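Local coordinates for ABC transporter periplasmic peptide-binding protein (Pseudoalteromonas, PDB 4QFL) that binds dipeptides in the periplasm, here captured with Ala-Phe, and probably hands them to an ABC transporter for uptake, at residues Gly371-Tyr385 with Gly404-Phe417. Residues are numbered along the deposited sequence; the frame is centred on the assembly and turned at random.
Sequences GFDMSIWAMPVSRIY and GVNVNIVEYEWNTF. With PHE (phenylalanine), chain D.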
loop_
_atom_site.group_PDB
_atom_site.type_symbol
_atom_site.label_atom_id
_atom_site.label_comp_id
_atom_site.label_asym_id
_atom_site.label_seq_id
_atom_site.Cartn_x
_atom_site.Cartn_y
_atom_site.Cartn_z
ATOM N N GLY A 371 -31.143 -17.404 -9.380
ATOM C CA GLY A 371 -29.886 -16.836 -8.932
ATOM C C GLY A 371 -28.849 -17.904 -8.638
ATOM O O GLY A 371 -28.908 -19.007 -9.179
ATOM N N PHE A 372 -27.902 -17.577 -7.765
ATOM C CA PHE A 372 -26.793 -18.474 -7.474
ATOM C C PHE A 372 -26.210 -18.197 -6.102
ATOM O O PHE A 372 -26.666 -17.305 -5.394
ATOM C CB PHE A 372 -25.694 -18.318 -8.531
ATOM C CG PHE A 372 -25.314 -16.889 -8.797
ATOM C CD1 PHE A 372 -24.405 -16.235 -7.980
ATOM C CD2 PHE A 372 -25.875 -16.195 -9.860
ATOM C CE1 PHE A 372 -24.061 -14.918 -8.220
ATOM C CE2 PHE A 372 -25.536 -14.876 -10.106
ATOM C CZ PHE A 372 -24.626 -14.235 -9.284
ATOM N N ASP A 373 -25.195 -18.975 -5.743
ATOM C CA ASP A 373 -24.406 -18.748 -4.541
ATOM C C ASP A 373 -23.084 -18.057 -4.889
ATOM O O ASP A 373 -22.531 -18.258 -5.968
ATOM C CB ASP A 373 -24.099 -20.078 -3.855
ATOM C CG ASP A 373 -25.314 -20.688 -3.186
ATOM O OD1 ASP A 373 -26.441 -20.205 -3.426
ATOM O OD2 ASP A 373 -25.131 -21.653 -2.414
ATOM N N MET A 374 -22.570 -17.247 -3.970
ATOM C CA MET A 374 -21.241 -16.688 -4.147
ATOM C C MET A 374 -20.607 -16.384 -2.804
ATOM O O MET A 374 -21.301 -16.259 -1.789
ATOM C CB MET A 374 -21.298 -15.406 -4.972
ATOM C CG MET A 374 -22.033 -14.262 -4.295
ATOM S SD MET A 374 -22.028 -12.787 -5.320
ATOM C CE MET A 374 -20.264 -12.481 -5.468
ATOM N N SER A 375 -19.284 -16.262 -2.805
ATOM C CA SER A 375 -18.571 -15.790 -1.635
ATOM C C SER A 375 -18.247 -14.305 -1.792
ATOM O O SER A 375 -18.074 -13.789 -2.905
ATOM C CB SER A 375 -17.304 -16.616 -1.365
ATOM O OG SER A 375 -16.371 -16.558 -2.444
ATOM N N ILE A 376 -18.226 -13.619 -0.660
ATOM C CA ILE A 376 -17.619 -12.312 -0.566
ATOM C C ILE A 376 -16.561 -12.418 0.499
ATOM O O ILE A 376 -16.853 -12.698 1.656
ATOM C CB ILE A 376 -18.615 -11.239 -0.152
ATOM C CG1 ILE A 376 -19.676 -11.055 -1.233
ATOM C CG2 ILE A 376 -17.888 -9.921 0.129
ATOM C CD1 ILE A 376 -20.678 -9.963 -0.906
ATOM N N TRP A 377 -15.320 -12.213 0.099
ATOM C CA TRP A 377 -14.228 -12.220 1.033
ATOM C C TRP A 377 -14.108 -10.864 1.719
ATOM O O TRP A 377 -14.119 -9.833 1.052
ATOM C CB TRP A 377 -12.954 -12.587 0.293
ATOM C CG TRP A 377 -12.896 -14.046 -0.004
ATOM C CD1 TRP A 377 -13.843 -14.800 -0.635
ATOM C CD2 TRP A 377 -11.824 -14.933 0.317
ATOM N NE1 TRP A 377 -13.427 -16.110 -0.723
ATOM C CE2 TRP A 377 -12.190 -16.213 -0.143
ATOM C CE3 TRP A 377 -10.586 -14.763 0.943
ATOM C CZ2 TRP A 377 -11.360 -17.316 0.005
ATOM C CZ3 TRP A 377 -9.776 -15.852 1.095
ATOM C CH2 TRP A 377 -10.161 -17.116 0.628
ATOM N N ALA A 378 -14.007 -10.880 3.048
ATOM C CA ALA A 378 -13.990 -9.662 3.858
ATOM C C ALA A 378 -12.728 -9.550 4.705
ATOM O O ALA A 378 -12.373 -10.484 5.423
ATOM C CB ALA A 378 -15.223 -9.598 4.756
ATOM N N MET A 379 -12.067 -8.393 4.628
ATOM C CA MET A 379 -10.871 -8.105 5.422
ATOM C C MET A 379 -11.159 -8.178 6.923
ATOM O O MET A 379 -12.225 -7.749 7.373
ATOM C CB MET A 379 -10.314 -6.724 5.054
ATOM C CG MET A 379 -10.042 -6.583 3.576
ATOM S SD MET A 379 -9.505 -4.934 3.071
ATOM C CE MET A 379 -11.068 -4.067 3.123
ATOM N N PRO A 380 -10.202 -8.714 7.703
ATOM C CA PRO A 380 -10.362 -8.910 9.148
ATOM C C PRO A 380 -10.005 -7.675 9.979
ATOM O O PRO A 380 -10.277 -7.630 11.176
ATOM C CB PRO A 380 -9.367 -10.031 9.442
ATOM C CG PRO A 380 -8.267 -9.781 8.477
ATOM C CD PRO A 380 -8.915 -9.250 7.220
ATOM N N VAL A 381 -9.393 -6.683 9.346
ATOM C CA VAL A 381 -8.914 -5.501 10.053
ATOM C C VAL A 381 -9.386 -4.230 9.350
ATOM O O VAL A 381 -9.681 -4.238 8.154
ATOM C CB VAL A 381 -7.387 -5.480 10.103
ATOM C CG1 VAL A 381 -6.868 -6.511 11.088
ATOM C CG2 VAL A 381 -6.828 -5.736 8.719
ATOM N N SER A 382 -9.436 -3.134 10.100
ATOM C CA SER A 382 -9.805 -1.825 9.561
ATOM C C SER A 382 -8.707 -1.252 8.652
ATOM O O SER A 382 -7.524 -1.316 8.993
ATOM C CB SER A 382 -10.068 -0.855 10.719
ATOM O OG SER A 382 -10.338 0.446 10.233
ATOM N N ARG A 383 -9.098 -0.716 7.494
ATOM C CA ARG A 383 -8.163 -0.033 6.593
ATOM C C ARG A 383 -8.729 1.344 6.311
ATOM O O ARG A 383 -9.921 1.585 6.516
ATOM C CB ARG A 383 -8.007 -0.774 5.256
ATOM C CG ARG A 383 -8.001 -2.290 5.335
ATOM C CD ARG A 383 -6.851 -2.806 6.170
ATOM N NE ARG A 383 -5.554 -2.335 5.705
ATOM C CZ ARG A 383 -4.577 -1.905 6.508
ATOM N NH1 ARG A 383 -4.749 -1.856 7.826
ATOM N NH2 ARG A 383 -3.425 -1.503 5.990
ATOM N N ILE A 384 -7.888 2.246 5.830
ATOM C CA ILE A 384 -8.350 3.584 5.504
ATOM C C ILE A 384 -9.545 3.526 4.567
ATOM O O ILE A 384 -10.524 4.246 4.752
ATOM C CB ILE A 384 -7.253 4.394 4.826
ATOM C CG1 ILE A 384 -6.048 4.520 5.752
ATOM C CG2 ILE A 384 -7.774 5.776 4.440
ATOM C CD1 ILE A 384 -4.841 5.105 5.068
ATOM N N TYR A 385 -9.460 2.679 3.552
ATOM C CA TYR A 385 -10.493 2.636 2.529
ATOM C C TYR A 385 -11.722 1.820 2.928
ATOM O O TYR A 385 -12.720 1.821 2.225
ATOM C CB TYR A 385 -9.911 2.124 1.216
ATOM C CG TYR A 385 -9.082 0.874 1.363
ATOM C CD1 TYR A 385 -9.675 -0.378 1.340
ATOM C CD2 TYR A 385 -7.708 0.945 1.527
ATOM C CE1 TYR A 385 -8.924 -1.526 1.469
ATOM C CE2 TYR A 385 -6.949 -0.200 1.663
ATOM C CZ TYR A 385 -7.562 -1.434 1.628
ATOM O OH TYR A 385 -6.817 -2.579 1.757
ATOM N N GLY A 404 -31.958 -12.803 -4.723
ATOM C CA GLY A 404 -31.781 -14.241 -4.741
ATOM C C GLY A 404 -30.352 -14.730 -4.858
ATOM O O GLY A 404 -30.114 -15.890 -5.224
ATOM N N VAL A 405 -29.394 -13.862 -4.547
ATOM C CA VAL A 405 -28.001 -14.291 -4.484
ATOM C C VAL A 405 -27.585 -14.604 -3.049
ATOM O O VAL A 405 -27.638 -13.745 -2.164
ATOM C CB VAL A 405 -27.041 -13.273 -5.112
ATOM C CG1 VAL A 405 -25.613 -13.825 -5.105
ATOM C CG2 VAL A 405 -27.480 -12.951 -6.523
ATOM N N ASN A 406 -27.178 -15.851 -2.842
ATOM C CA ASN A 406 -26.870 -16.398 -1.530
ATOM C C ASN A 406 -25.396 -16.213 -1.228
ATOM O O ASN A 406 -24.549 -16.964 -1.705
ATOM C CB ASN A 406 -27.278 -17.884 -1.482
ATOM C CG ASN A 406 -26.747 -18.620 -0.255
ATOM O OD1 ASN A 406 -26.778 -18.108 0.871
ATOM N ND2 ASN A 406 -26.260 -19.840 -0.471
ATOM N N VAL A 407 -25.094 -15.186 -0.447
ATOM C CA VAL A 407 -23.712 -14.864 -0.126
ATOM C C VAL A 407 -23.227 -15.611 1.107
ATOM O O VAL A 407 -23.901 -15.645 2.138
ATOM C CB VAL A 407 -23.524 -13.350 0.120
ATOM C CG1 VAL A 407 -22.119 -13.074 0.605
ATOM C CG2 VAL A 407 -23.822 -12.560 -1.136
ATOM N N ASN A 408 -22.049 -16.208 1.003
ATOM C CA ASN A 408 -21.355 -16.668 2.185
ATOM C C ASN A 408 -20.125 -15.787 2.375
ATOM O O ASN A 408 -19.471 -15.410 1.405
ATOM C CB ASN A 408 -20.970 -18.132 2.050
ATOM C CG ASN A 408 -19.892 -18.351 1.014
ATOM O OD1 ASN A 408 -20.101 -18.118 -0.176
ATOM N ND2 ASN A 408 -18.731 -18.809 1.459
ATOM N N ILE A 409 -19.817 -15.448 3.618
ATOM C CA ILE A 409 -18.728 -14.518 3.900
ATOM C C ILE A 409 -17.472 -15.251 4.347
ATOM O O ILE A 409 -17.519 -16.049 5.273
ATOM C CB ILE A 409 -19.158 -13.485 4.965
ATOM C CG1 ILE A 409 -20.364 -12.687 4.460
ATOM C CG2 ILE A 409 -17.995 -12.560 5.318
ATOM C CD1 ILE A 409 -20.854 -11.621 5.426
ATOM N N VAL A 410 -16.352 -14.981 3.688
ATOM C CA VAL A 410 -15.097 -15.631 4.039
ATOM C C VAL A 410 -14.112 -14.642 4.652
ATOM O O VAL A 410 -13.936 -13.532 4.155
ATOM C CB VAL A 410 -14.433 -16.268 2.821
ATOM C CG1 VAL A 410 -13.067 -16.789 3.186
ATOM C CG2 VAL A 410 -15.306 -17.391 2.277
ATOM N N GLU A 411 -13.470 -15.044 5.735
ATOM C CA GLU A 411 -12.553 -14.149 6.417
ATOM C C GLU A 411 -11.395 -14.920 7.048
ATOM O O GLU A 411 -11.598 -15.967 7.657
ATOM C CB GLU A 411 -13.326 -13.363 7.474
ATOM C CG GLU A 411 -12.611 -12.144 8.039
ATOM C CD GLU A 411 -13.449 -11.416 9.076
ATOM O OE1 GLU A 411 -14.485 -11.979 9.499
ATOM O OE2 GLU A 411 -13.076 -10.283 9.466
ATOM N N TYR A 412 -10.179 -14.407 6.891
ATOM C CA TYR A 412 -8.998 -15.013 7.501
ATOM C C TYR A 412 -8.075 -13.919 8.021
ATOM O O TYR A 412 -8.222 -12.757 7.657
ATOM C CB TYR A 412 -8.227 -15.878 6.495
ATOM C CG TYR A 412 -9.007 -17.021 5.868
ATOM C CD1 TYR A 412 -9.124 -18.239 6.507
ATOM C CD2 TYR A 412 -9.604 -16.875 4.631
ATOM C CE1 TYR A 412 -9.841 -19.284 5.936
ATOM C CE2 TYR A 412 -10.318 -17.910 4.048
ATOM C CZ TYR A 412 -10.437 -19.110 4.703
ATOM O OH TYR A 412 -11.147 -20.139 4.119
ATOM N N GLU A 413 -7.126 -14.301 8.869
ATOM C CA GLU A 413 -6.058 -13.410 9.322
ATOM C C GLU A 413 -5.555 -12.550 8.153
ATOM O O GLU A 413 -5.391 -13.042 7.032
ATOM C CB GLU A 413 -4.919 -14.235 9.964
ATOM C CG GLU A 413 -3.713 -13.437 10.482
ATOM C CD GLU A 413 -2.751 -13.049 9.381
ATOM O OE1 GLU A 413 -2.582 -13.851 8.440
ATOM O OE2 GLU A 413 -2.174 -11.945 9.445
ATOM N N TRP A 414 -5.317 -11.269 8.429
ATOM C CA TRP A 414 -4.991 -10.271 7.406
ATOM C C TRP A 414 -3.963 -10.724 6.392
ATOM O O TRP A 414 -4.240 -10.715 5.196
ATOM C CB TRP A 414 -4.534 -8.983 8.074
ATOM C CG TRP A 414 -4.205 -7.808 7.177
ATOM C CD1 TRP A 414 -3.182 -6.930 7.361
ATOM C CD2 TRP A 414 -4.913 -7.348 6.008
ATOM N NE1 TRP A 414 -3.193 -5.968 6.389
ATOM C CE2 TRP A 414 -4.241 -6.195 5.544
ATOM C CE3 TRP A 414 -6.032 -7.800 5.308
ATOM C CZ2 TRP A 414 -4.656 -5.484 4.414
ATOM C CZ3 TRP A 414 -6.441 -7.095 4.183
ATOM C CH2 TRP A 414 -5.750 -5.946 3.748
ATOM N N ASN A 415 -2.779 -11.117 6.855
ATOM C CA ASN A 415 -1.727 -11.551 5.933
ATOM C C ASN A 415 -2.078 -12.827 5.152
ATOM O O ASN A 415 -1.757 -12.954 3.973
ATOM C CB ASN A 415 -0.390 -11.727 6.665
ATOM C CG ASN A 415 0.156 -10.414 7.231
ATOM O OD1 ASN A 415 0.097 -9.358 6.591
ATOM N ND2 ASN A 415 0.685 -10.483 8.438
ATOM N N THR A 416 -2.738 -13.771 5.817
ATOM C CA THR A 416 -3.236 -14.978 5.174
ATOM C C THR A 416 -4.238 -14.619 4.093
ATOM O O THR A 416 -4.215 -15.162 2.992
ATOM C CB THR A 416 -3.963 -15.866 6.198
ATOM O OG1 THR A 416 -3.064 -16.227 7.253
ATOM C CG2 THR A 416 -4.496 -17.131 5.529
ATOM N N PHE A 417 -5.129 -13.705 4.443
ATOM C CA PHE A 417 -6.164 -13.193 3.558
ATOM C C PHE A 417 -5.574 -12.692 2.247
ATOM O O PHE A 417 -6.009 -13.090 1.157
ATOM C CB PHE A 417 -6.874 -12.049 4.278
ATOM C CG PHE A 417 -8.083 -11.532 3.572
ATOM C CD1 PHE A 417 -9.292 -12.187 3.687
ATOM C CD2 PHE A 417 -8.024 -10.365 2.834
ATOM C CE1 PHE A 417 -10.415 -11.700 3.059
ATOM C CE2 PHE A 417 -9.140 -9.875 2.206
ATOM C CZ PHE A 417 -10.342 -10.544 2.318
HETATM N N PHE D . -1.987 -2.190 0.500
HETATM C CA PHE D . -3.226 -2.740 1.038
HETATM C C PHE D . -3.425 -2.266 2.459
HETATM O O PHE D . -4.550 -2.041 2.892
HETATM C CB PHE D . -3.170 -4.264 1.042
HETATM C CG PHE D . -3.257 -4.877 -0.311
HETATM C CD1 PHE D . -4.237 -4.480 -1.206
HETATM C CD2 PHE D . -2.367 -5.856 -0.691
HETATM C CE1 PHE D . -4.331 -5.049 -2.446
HETATM C CE2 PHE D . -2.454 -6.433 -1.930
HETATM C CZ PHE D . -3.433 -6.029 -2.815
HETATM O OXT PHE D . -2.458 -2.106 3.206
#
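Carboxylate atom O of the bound phenylalanine takes a 2.6 Å hydrogen bond from Tyr-385 OH and a nearly straight one of 3.0 Å from Arg-383 NE, while Arg-383 NH2 bonds OXT. Bends at chi2 and chi3 fold the arginine over Trp-414, whose indole covers one guanidinium face with NE at 3.5 Å from CZ2; Glu-36 pairs with NH1. This end of the dipeptide pocket grows from a beta-alpha-beta unit of the solute-binding fold: parallel strands 373-378 and 406-410, linked through helix 389-401. Six backbone hydrogen bonds zip them, from Asn-406 N to Phe-372 O through to Ala-378 N to Val-410 O.

On one side of the sheet Val-407 CG1 meets Ile-376 CG1. On the other, Val-410 CG1 sits squarely over the six-membered ring of Trp-377, 3.5 Å from its centroid, a CH-pi contact; its position anti to the backbone N (chi1 173°) puts it there. Tyr-412 and Phe-417 lean obliquely on the same indole, planes at 47° and 45°. An alanine at Trp-377 is likely to leave Val-410 CG1 without its aromatic platform and the Tyr-412 and Phe-417 rings without the indole they lean on. Past the strands, Met-379 CG touches both Phe-417 CE2 and Trp-414 CZ3, and Val-381 CG2 lies over the five-membered ring of Trp-414, 3.8 Å from its centroid.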